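Local coordinates for DELTA1-pyrroline-2-carboxylate reductase (Thermococcus litoralis DSM 5473, PDB 6T3E), which reduces delta1-pyrroline-2-carboxylate to L-proline with a nicotinamide adenine dinucleotide such as NADH as hydride donor, probably as a step in L-hydroxyproline metabolism, at residues L146-G158 / A210-T224. Sequence-based numbering, arbitrary orientation.
With NAI (1,4-dihydronicotinamide adenine dinucleotide), chain F.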
ATOM      1  N   LEU B 146       1.383  31.621   5.188  1.00 55.51           N
ATOM      2  CA  LEU B 146       0.112  32.115   4.665  1.00 55.36           C
ATOM      3  C   LEU B 146      -0.711  32.932   5.646  1.00 57.43           C
ATOM      4  O   LEU B 146      -1.616  33.646   5.209  1.00 57.23           O
ATOM      5  CB  LEU B 146      -0.765  30.947   4.182  1.00 50.75           C
ATOM      6  CG  LEU B 146      -0.255  30.088   3.030  1.00 51.52           C
ATOM      7  CD1 LEU B 146      -1.228  28.973   2.714  1.00 51.06           C
ATOM      8  CD2 LEU B 146      -0.005  30.954   1.814  1.00 53.92           C
ATOM      9  N   ALA B 147      -0.432  32.857   6.941  1.00 61.21           N
ATOM     10  CA  ALA B 147      -1.251  33.527   7.936  1.00 61.41           C
ATOM     11  C   ALA B 147      -0.622  34.854   8.329  1.00 70.08           C
ATOM     12  O   ALA B 147       0.603  35.017   8.294  1.00 73.10           O
ATOM     13  CB  ALA B 147      -1.441  32.652   9.180  1.00 55.64           C
ATOM     14  N   ARG B 148      -1.477  35.811   8.687  1.00 70.03           N
ATOM     15  CA  ARG B 148      -0.986  37.082   9.191  1.00 68.62           C
ATOM     16  C   ARG B 148      -0.155  36.836  10.441  1.00 66.31           C
ATOM     17  O   ARG B 148      -0.528  36.030  11.299  1.00 65.25           O
ATOM     18  CB  ARG B 148      -2.151  38.019   9.505  1.00 67.81           C
ATOM     19  CG  ARG B 148      -2.664  38.834   8.321  1.00 66.95           C
ATOM     20  CD  ARG B 148      -3.751  39.839   8.755  1.00 64.79           C
ATOM     21  NE  ARG B 148      -5.038  39.224   9.109  1.00 61.16           N
ATOM     22  CZ  ARG B 148      -5.536  39.152  10.344  1.00 57.01           C
ATOM     23  NH1 ARG B 148      -6.723  38.583  10.558  1.00 50.85           N
ATOM     24  NH2 ARG B 148      -4.850  39.652  11.365  1.00 57.13           N
ATOM     25  N   LYS B 149       0.995  37.506  10.524  1.00 66.94           N
ATOM     26  CA  LYS B 149       1.870  37.324  11.677  1.00 65.04           C
ATOM     27  C   LYS B 149       1.242  37.863  12.956  1.00 68.58           C
ATOM     28  O   LYS B 149       1.561  37.384  14.051  1.00 70.02           O
ATOM     29  CB  LYS B 149       3.220  37.989  11.413  1.00 63.97           C
ATOM     30  CG  LYS B 149       4.292  37.010  10.966  1.00 64.71           C
ATOM     31  CD  LYS B 149       5.573  37.722  10.607  1.00 69.23           C
ATOM     32  CE  LYS B 149       6.542  36.796   9.910  1.00 70.03           C
ATOM     33  NZ  LYS B 149       7.316  35.994  10.897  1.00 70.70           N
ATOM     34  N   ASP B 150       0.332  38.830  12.842  1.00 67.64           N
ATOM     35  CA  ASP B 150      -0.343  39.394  14.000  1.00 67.98           C
ATOM     36  C   ASP B 150      -1.662  38.692  14.315  1.00 67.09           C
ATOM     37  O   ASP B 150      -2.520  39.279  14.986  1.00 66.78           O
ATOM     38  CB  ASP B 150      -0.563  40.897  13.797  1.00 71.57           C
ATOM     39  CG  ASP B 150      -1.416  41.218  12.571  1.00 74.31           C
ATOM     40  OD1 ASP B 150      -1.643  40.321  11.726  1.00 73.78           O
ATOM     41  OD2 ASP B 150      -1.843  42.389  12.446  1.00 75.82           O
ATOM     42  N   SER B 151      -1.828  37.444  13.882  1.00 71.46           N
ATOM     43  CA  SER B 151      -3.052  36.703  14.170  1.00 71.45           C
ATOM     44  C   SER B 151      -3.089  36.306  15.642  1.00 74.03           C
ATOM     45  O   SER B 151      -2.116  35.755  16.165  1.00 78.41           O
ATOM     46  CB  SER B 151      -3.132  35.448  13.295  1.00 68.74           C
ATOM     47  OG  SER B 151      -2.985  35.739  11.913  1.00 68.45           O
ATOM     48  N   LYS B 152      -4.206  36.584  16.319  1.00 69.23           N
ATOM     49  CA  LYS B 152      -4.328  36.208  17.726  1.00 66.52           C
ATOM     50  C   LYS B 152      -5.558  35.363  18.035  1.00 59.87           C
ATOM     51  O   LYS B 152      -5.530  34.607  19.011  1.00 55.25           O
ATOM     52  CB  LYS B 152      -4.277  37.435  18.662  1.00 70.16           C
ATOM     53  CG  LYS B 152      -4.913  38.735  18.165  1.00 75.62           C
ATOM     54  CD  LYS B 152      -5.404  39.562  19.371  1.00 80.21           C
ATOM     55  CE  LYS B 152      -6.159  40.861  19.008  1.00 80.54           C
ATOM     56  NZ  LYS B 152      -5.297  41.985  18.572  1.00 80.33           N
ATOM     57  N   ILE B 153      -6.621  35.450  17.249  1.00 59.70           N
ATOM     58  CA  ILE B 153      -7.857  34.707  17.483  1.00 53.92           C
ATOM     59  C   ILE B 153      -7.958  33.616  16.421  1.00 49.92           C
ATOM     60  O   ILE B 153      -7.830  33.891  15.221  1.00 44.33           O
ATOM     61  CB  ILE B 153      -9.100  35.627  17.442  1.00 55.64           C
ATOM     62  CG1 ILE B 153      -8.908  36.885  18.309  1.00 59.54           C
ATOM     63  CG2 ILE B 153     -10.317  34.883  17.924  1.00 56.43           C
ATOM     64  CD1 ILE B 153      -8.738  38.193  17.532  1.00 60.27           C
ATOM     65  N   ALA B 154      -8.150  32.374  16.868  1.00 49.82           N
ATOM     66  CA  ALA B 154      -8.277  31.227  15.982  1.00 47.64           C
ATOM     67  C   ALA B 154      -9.640  30.582  16.176  1.00 56.48           C
ATOM     68  O   ALA B 154     -10.039  30.299  17.310  1.00 59.03           O
ATOM     69  CB  ALA B 154      -7.179  30.199  16.242  1.00 41.95           C
ATOM     70  N   GLY B 155     -10.325  30.301  15.073  1.00 60.08           N
ATOM     71  CA  GLY B 155     -11.623  29.642  15.101  1.00 57.05           C
ATOM     72  C   GLY B 155     -11.488  28.200  14.646  1.00 57.70           C
ATOM     73  O   GLY B 155     -10.772  27.906  13.682  1.00 55.74           O
ATOM     74  N   ILE B 156     -12.194  27.309  15.338  1.00 59.09           N
ATOM     75  CA  ILE B 156     -12.119  25.879  15.078  1.00 57.19           C
ATOM     76  C   ILE B 156     -13.523  25.353  14.833  1.00 55.92           C
ATOM     77  O   ILE B 156     -14.417  25.536  15.666  1.00 59.47           O
ATOM     78  CB  ILE B 156     -11.444  25.123  16.237  1.00 56.63           C
ATOM     79  CG1 ILE B 156     -10.194  25.880  16.684  1.00 62.52           C
ATOM     80  CG2 ILE B 156     -11.092  23.725  15.813  1.00 55.21           C
ATOM     81  CD1 ILE B 156      -9.488  25.279  17.867  1.00 63.81           C
ATOM     82  N   ILE B 157     -13.711  24.705  13.691  1.00 50.15           N
ATOM     83  CA  ILE B 157     -14.969  24.078  13.323  1.00 46.39           C
ATOM     84  C   ILE B 157     -14.711  22.584  13.219  1.00 44.43           C
ATOM     85  O   ILE B 157     -13.924  22.143  12.369  1.00 42.91           O
ATOM     86  CB  ILE B 157     -15.521  24.644  12.006  1.00 49.99           C
ATOM     87  CG1 ILE B 157     -16.027  26.066  12.223  1.00 54.11           C
ATOM     88  CG2 ILE B 157     -16.642  23.768  11.456  1.00 47.28           C
ATOM     89  CD1 ILE B 157     -16.089  26.855  10.966  1.00 58.89           C
ATOM     90  N   GLY B 158     -15.376  21.808  14.082  1.00 44.69           N
ATOM     91  CA  GLY B 158     -15.129  20.384  14.247  1.00 41.03           C
ATOM     92  C   GLY B 158     -14.082  20.109  15.311  1.00 43.84           C
ATOM     93  O   GLY B 158     -12.882  20.164  15.027  1.00 45.23           O
ATOM     94  N   ALA B 210     -21.314  27.914  13.544  1.00 54.34           N
ATOM     95  CA  ALA B 210     -20.152  27.998  12.663  1.00 49.00           C
ATOM     96  C   ALA B 210     -19.947  29.418  12.149  1.00 55.75           C
ATOM     97  O   ALA B 210     -18.802  29.838  11.937  1.00 58.01           O
ATOM     98  CB  ALA B 210     -20.305  27.025  11.490  1.00 43.83           C
ATOM     99  N   ARG B 211     -21.039  30.181  11.990  1.00 57.83           N
ATOM    100  CA  ARG B 211     -20.931  31.559  11.520  1.00 59.32           C
ATOM    101  C   ARG B 211     -20.060  32.389  12.452  1.00 61.58           C
ATOM    102  O   ARG B 211     -19.151  33.102  12.005  1.00 63.41           O
ATOM    103  CB  ARG B 211     -22.324  32.182  11.415  1.00 59.63           C
ATOM    104  CG  ARG B 211     -22.347  33.616  10.912  1.00 60.84           C
ATOM    105  CD  ARG B 211     -23.604  33.899  10.083  1.00 63.96           C
ATOM    106  NE  ARG B 211     -23.493  35.136   9.310  1.00 66.37           N
ATOM    107  CZ  ARG B 211     -24.500  35.963   9.047  1.00 68.82           C
ATOM    108  NH1 ARG B 211     -25.722  35.699   9.484  1.00 69.50           N
ATOM    109  NH2 ARG B 211     -24.282  37.058   8.332  1.00 69.01           N
ATOM    110  N   GLU B 212     -20.299  32.283  13.756  1.00 61.88           N
ATOM    111  CA  GLU B 212     -19.566  33.098  14.720  1.00 62.68           C
ATOM    112  C   GLU B 212     -18.085  32.743  14.743  1.00 66.63           C
ATOM    113  O   GLU B 212     -17.230  33.634  14.788  1.00 68.57           O
ATOM    114  CB  GLU B 212     -20.178  32.939  16.115  1.00 59.01           C
ATOM    115  CG  GLU B 212     -19.508  33.790  17.170  1.00 60.10           C
ATOM    116  CD  GLU B 212     -20.163  33.643  18.516  1.00 64.93           C
ATOM    117  OE1 GLU B 212     -19.564  34.071  19.529  1.00 64.70           O
ATOM    118  OE2 GLU B 212     -21.283  33.086  18.555  1.00 68.74           O
ATOM    119  N   ALA B 213     -17.759  31.449  14.732  1.00 68.30           N
ATOM    120  CA  ALA B 213     -16.356  31.051  14.733  1.00 67.33           C
ATOM    121  C   ALA B 213     -15.647  31.542  13.481  1.00 66.99           C
ATOM    122  O   ALA B 213     -14.478  31.932  13.538  1.00 65.68           O
ATOM    123  CB  ALA B 213     -16.236  29.533  14.853  1.00 68.12           C
ATOM    124  N   THR B 214     -16.346  31.555  12.342  1.00 64.46           N
ATOM    125  CA  THR B 214     -15.726  32.011  11.101  1.00 60.62           C
ATOM    126  C   THR B 214     -15.551  33.530  11.084  1.00 60.93           C
ATOM    127  O   THR B 214     -14.493  34.034  10.688  1.00 59.24           O
ATOM    128  CB  THR B 214     -16.564  31.536   9.912  1.00 51.60           C
ATOM    129  OG1 THR B 214     -16.720  30.113   9.985  1.00 45.86           O
ATOM    130  CG2 THR B 214     -15.912  31.909   8.585  1.00 47.58           C
ATOM    131  N   GLU B 215     -16.559  34.269  11.551  1.00 64.66           N
ATOM    132  CA  GLU B 215     -16.519  35.725  11.466  1.00 68.06           C
ATOM    133  C   GLU B 215     -15.433  36.322  12.351  1.00 69.28           C
ATOM    134  O   GLU B 215     -14.839  37.346  11.993  1.00 71.76           O
ATOM    135  CB  GLU B 215     -17.879  36.311  11.848  1.00 73.92           C
ATOM    136  CG  GLU B 215     -18.771  36.621  10.654  1.00 80.29           C
ATOM    137  CD  GLU B 215     -20.210  36.897  11.046  1.00 82.56           C
ATOM    138  OE1 GLU B 215     -21.059  36.989  10.136  1.00 83.88           O
ATOM    139  OE2 GLU B 215     -20.489  37.025  12.258  1.00 83.35           O
ATOM    140  N   LYS B 216     -15.154  35.709  13.499  1.00 65.22           N
ATOM    141  CA  LYS B 216     -14.232  36.288  14.463  1.00 65.24           C
ATOM    142  C   LYS B 216     -12.812  35.758  14.336  1.00 64.16           C
ATOM    143  O   LYS B 216     -11.956  36.129  15.145  1.00 63.93           O
ATOM    144  CB  LYS B 216     -14.742  36.049  15.887  1.00 63.06           C
ATOM    145  CG  LYS B 216     -16.105  36.634  16.146  1.00 62.14           C
ATOM    146  CD  LYS B 216     -16.771  35.966  17.323  1.00 61.14           C
ATOM    147  CE  LYS B 216     -16.415  36.650  18.630  1.00 61.70           C
ATOM    148  NZ  LYS B 216     -17.371  36.240  19.689  1.00 61.33           N
ATOM    149  N   SER B 217     -12.537  34.925  13.335  1.00 63.24           N
ATOM    150  CA  SER B 217     -11.257  34.240  13.213  1.00 59.68           C
ATOM    151  C   SER B 217     -10.213  35.090  12.500  1.00 62.81           C
ATOM    152  O   SER B 217     -10.497  35.727  11.481  1.00 67.04           O
ATOM    153  CB  SER B 217     -11.428  32.932  12.445  1.00 56.85           C
ATOM    154  OG  SER B 217     -12.121  31.970  13.208  1.00 57.89           O
ATOM    155  N   ASP B 218      -8.990  35.066  13.027  1.00 62.58           N
ATOM    156  CA  ASP B 218      -7.826  35.462  12.244  1.00 61.45           C
ATOM    157  C   ASP B 218      -7.270  34.262  11.480  1.00 59.62           C
ATOM    158  O   ASP B 218      -6.832  34.405  10.332  1.00 59.00           O
ATOM    159  CB  ASP B 218      -6.753  36.072  13.156  1.00 63.62           C
ATOM    160  CG  ASP B 218      -7.156  37.434  13.735  1.00 66.15           C
ATOM    161  OD1 ASP B 218      -7.769  38.255  13.010  1.00 67.49           O
ATOM    162  OD2 ASP B 218      -6.858  37.682  14.925  1.00 64.63           O
ATOM    163  N   ILE B 219      -7.322  33.076  12.100  1.00 57.06           N
ATOM    164  CA  ILE B 219      -7.001  31.793  11.478  1.00 49.84           C
ATOM    165  C   ILE B 219      -8.155  30.839  11.753  1.00 46.78           C
ATOM    166  O   ILE B 219      -8.583  30.691  12.901  1.00 47.62           O
ATOM    167  CB  ILE B 219      -5.692  31.194  12.023  1.00 46.71           C
ATOM    168  CG1 ILE B 219      -4.501  32.074  11.654  1.00 45.78           C
ATOM    169  CG2 ILE B 219      -5.489  29.777  11.492  1.00 44.64           C
ATOM    170  CD1 ILE B 219      -3.219  31.652  12.327  1.00 42.38           C
ATOM    171  N   LEU B 220      -8.650  30.180  10.718  1.00 46.35           N
ATOM    172  CA  LEU B 220      -9.763  29.258  10.867  1.00 48.68           C
ATOM    173  C   LEU B 220      -9.289  27.835  10.627  1.00 47.41           C
ATOM    174  O   LEU B 220      -8.619  27.555   9.626  1.00 48.78           O
ATOM    175  CB  LEU B 220     -10.900  29.596   9.901  1.00 54.06           C
ATOM    176  CG  LEU B 220     -12.111  28.660   9.962  1.00 52.06           C
ATOM    177  CD1 LEU B 220     -12.758  28.729  11.336  1.00 55.05           C
ATOM    178  CD2 LEU B 220     -13.106  29.000   8.876  1.00 46.19           C
ATOM    179  N   ILE B 221      -9.664  26.939  11.533  1.00 46.53           N
ATOM    180  CA  ILE B 221      -9.333  25.524  11.443  1.00 44.43           C
ATOM    181  C   ILE B 221     -10.638  24.778  11.194  1.00 47.06           C
ATOM    182  O   ILE B 221     -11.576  24.880  11.993  1.00 49.53           O
ATOM    183  CB  ILE B 221      -8.648  25.017  12.725  1.00 38.92           C
ATOM    184  CG1 ILE B 221      -7.239  25.594  12.876  1.00 38.07           C
ATOM    185  CG2 ILE B 221      -8.626  23.498  12.763  1.00 33.10           C
ATOM    186  CD1 ILE B 221      -6.753  25.608  14.319  1.00 39.17           C
ATOM    187  N   VAL B 222     -10.698  24.035  10.091  1.00 44.28           N
ATOM    188  CA  VAL B 222     -11.842  23.199   9.751  1.00 44.78           C
ATOM    189  C   VAL B 222     -11.337  21.760   9.666  1.00 47.83           C
ATOM    190  O   VAL B 222     -10.443  21.460   8.860  1.00 46.51           O
ATOM    191  CB  VAL B 222     -12.511  23.641   8.437  1.00 44.35           C
ATOM    192  CG1 VAL B 222     -13.916  23.097   8.366  1.00 46.53           C
ATOM    193  CG2 VAL B 222     -12.544  25.169   8.311  1.00 40.01           C
ATOM    194  N   ALA B 223     -11.902  20.871  10.517  1.00 46.82           N
ATOM    195  CA  ALA B 223     -11.531  19.442  10.657  1.00 42.54           C
ATOM    196  C   ALA B 223     -12.809  18.649  10.963  1.00 40.92           C
ATOM    197  O   ALA B 223     -13.035  18.113  12.062  1.00 35.86           O
ATOM    198  CB  ALA B 223     -10.482  19.219  11.749  1.00 37.07           C
ATOM    199  N   THR B 224     -13.650  18.545   9.949  1.00 39.22           N
ATOM    200  CA  THR B 224     -15.002  18.050  10.089  1.00 40.40           C
ATOM    201  C   THR B 224     -15.143  16.669   9.454  1.00 42.10           C
ATOM    202  O   THR B 224     -14.257  16.178   8.756  1.00 45.11           O
ATOM    203  CB  THR B 224     -15.933  19.114   9.501  1.00 49.61           C
ATOM    204  OG1 THR B 224     -15.854  20.295  10.321  1.00 55.51           O
ATOM    205  CG2 THR B 224     -17.315  18.710   9.439  1.00 56.84           C
TER
HETATM  206  PA  NAI F 402     -13.261  12.945  14.377  1.00 31.72           P
HETATM  207  O1A NAI F 402     -14.492  12.114  14.119  1.00 29.19           O
HETATM  208  O2A NAI F 402     -12.552  12.444  15.619  1.00 40.13           O
HETATM  209  O5B NAI F 402     -13.596  14.553  14.482  1.00 33.81           O
HETATM  210  C5B NAI F 402     -14.493  15.031  13.487  1.00 38.51           C
HETATM  211  C4B NAI F 402     -15.327  16.244  14.092  1.00 42.55           C
HETATM  212  O4B NAI F 402     -16.014  16.825  13.166  1.00 43.09           O
HETATM  213  C3B NAI F 402     -16.355  15.695  15.109  1.00 43.60           C
HETATM  214  O3B NAI F 402     -16.128  16.274  16.313  1.00 44.35           O
HETATM  215  C2B NAI F 402     -17.718  16.088  14.502  1.00 38.88           C
HETATM  216  O2B NAI F 402     -18.743  16.318  15.589  1.00 33.85           O
HETATM  217  C1B NAI F 402     -17.437  17.183  13.854  1.00 42.64           C
HETATM  218  N9A NAI F 402     -18.411  17.490  12.842  1.00 40.24           N
HETATM  219  C8A NAI F 402     -18.820  16.604  11.930  1.00 38.55           C
HETATM  220  N7A NAI F 402     -19.715  17.209  11.157  1.00 38.48           N
HETATM  221  C5A NAI F 402     -19.858  18.473  11.589  1.00 38.73           C
HETATM  222  C6A NAI F 402     -20.653  19.496  11.131  1.00 44.54           C
HETATM  223  N6A NAI F 402     -21.609  19.582  10.044  1.00 47.56           N
HETATM  224  N1A NAI F 402     -20.626  20.684  11.731  1.00 47.41           N
HETATM  225  C2A NAI F 402     -19.797  20.874  12.788  1.00 48.92           C
HETATM  226  N3A NAI F 402     -19.010  19.864  13.237  1.00 44.31           N
HETATM  227  C4A NAI F 402     -19.055  18.654  12.625  1.00 38.15           C
HETATM  228  O3  NAI F 402     -12.299  12.752  13.032  1.00 36.86           O
HETATM  229  PN  NAI F 402     -10.843  13.537  12.828  1.00 35.12           P
HETATM  230  O1N NAI F 402      -9.790  12.485  13.115  1.00 31.24           O
HETATM  231  O2N NAI F 402     -10.737  14.738  13.724  1.00 33.90           O
HETATM  232  O5D NAI F 402     -10.726  14.032  11.286  1.00 37.88           O
HETATM  233  C5D NAI F 402     -11.277  15.257  10.968  1.00 38.37           C
HETATM  234  C4D NAI F 402     -11.258  15.413   9.424  1.00 39.06           C
HETATM  235  O4D NAI F 402     -10.028  15.514   8.960  1.00 36.66           O
HETATM  236  C3D NAI F 402     -11.851  14.158   8.767  1.00 36.72           C
HETATM  237  O3D NAI F 402     -12.640  14.542   7.701  1.00 36.34           O
HETATM  238  C2D NAI F 402     -10.637  13.387   8.229  1.00 37.62           C
HETATM  239  O2D NAI F 402     -11.099  12.491   7.079  1.00 25.91           O
HETATM  240  C1D NAI F 402      -9.837  14.352   7.856  1.00 38.30           C
HETATM  241  N1N NAI F 402      -8.434  13.906   7.883  1.00 42.26           N
HETATM  242  C2N NAI F 402      -7.507  14.296   6.837  1.00 42.10           C
HETATM  243  C3N NAI F 402      -5.976  14.243   7.103  1.00 37.87           C
HETATM  244  C7N NAI F 402      -5.119  15.248   6.288  1.00 35.60           C
HETATM  245  O7N NAI F 402      -5.682  16.009   5.591  1.00 38.91           O
HETATM  246  N7N NAI F 402      -3.642  15.241   6.395  1.00 33.93           N
HETATM  247  C4N NAI F 402      -5.446  13.776   8.444  1.00 33.91           C
HETATM  248  C5N NAI F 402      -6.441  12.912   9.229  1.00 32.76           C
HETATM  249  C6N NAI F 402      -7.949  13.064   8.959  1.00 42.36           C
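Both carboxylate oxygens of Asp218 are taken up by Arg148, Lys152 and Ile153, at the start of strand 153-157 and in the turn before it. OD2 accepts the backbone N-H groups of Lys152 and Ile153 from opposite faces of the carboxylate plane, each on the anti side and each at 3.2 Å from its nitrogen. OD1 is met by Arg148 NH1 at 2.7 Å, in a nearly straight salt bridge; OD1 lies in the guanidinium plane, yet the nitrogen comes from above the carboxylate, the two planes standing 89° apart. Arg237 gives OD1 a second positive partner, while Arg148 NE is bound to the carbonyl of Gly239 and NH2 reaches Asp150. So many donors would be expected to keep Asp218 ionised although it is buried. With CG beside its own backbone N (chi1 -69°), Asp218 turns its carboxylate to the Lys152 and Ile153 N-H groups, and its own N-H bonds to Ile153 O, which also accepts from Ile219 N.

From there strands 153-157 and 219-222 run parallel; Gly155 and Ile157 each use both N and O toward the second strand, the last bond being Ala223 N to Ile157 O. On one face Ile156 and Ile221 lie side by side, CG2 to CG2 at 3.9 Å, against helix 161-173. On the other, Ser217 OG and Ala213 O lie over Gly155, where a side chain would collide with them. Beyond it Ile157 extends CD1 toward helix 210-215, 3.8 Å from Leu220 CD1, with Ala210 CB near CD1 and Ala213 CB near CG1.

Thr224 O accepts a hydrogen bond from O3D of the dinucleotide, and Gly158 begins a sequence consistent with the GxGxxA turn into helix 161-173; parallel strands ending at the dinucleotide are characteristic of a Rossmann-type domain.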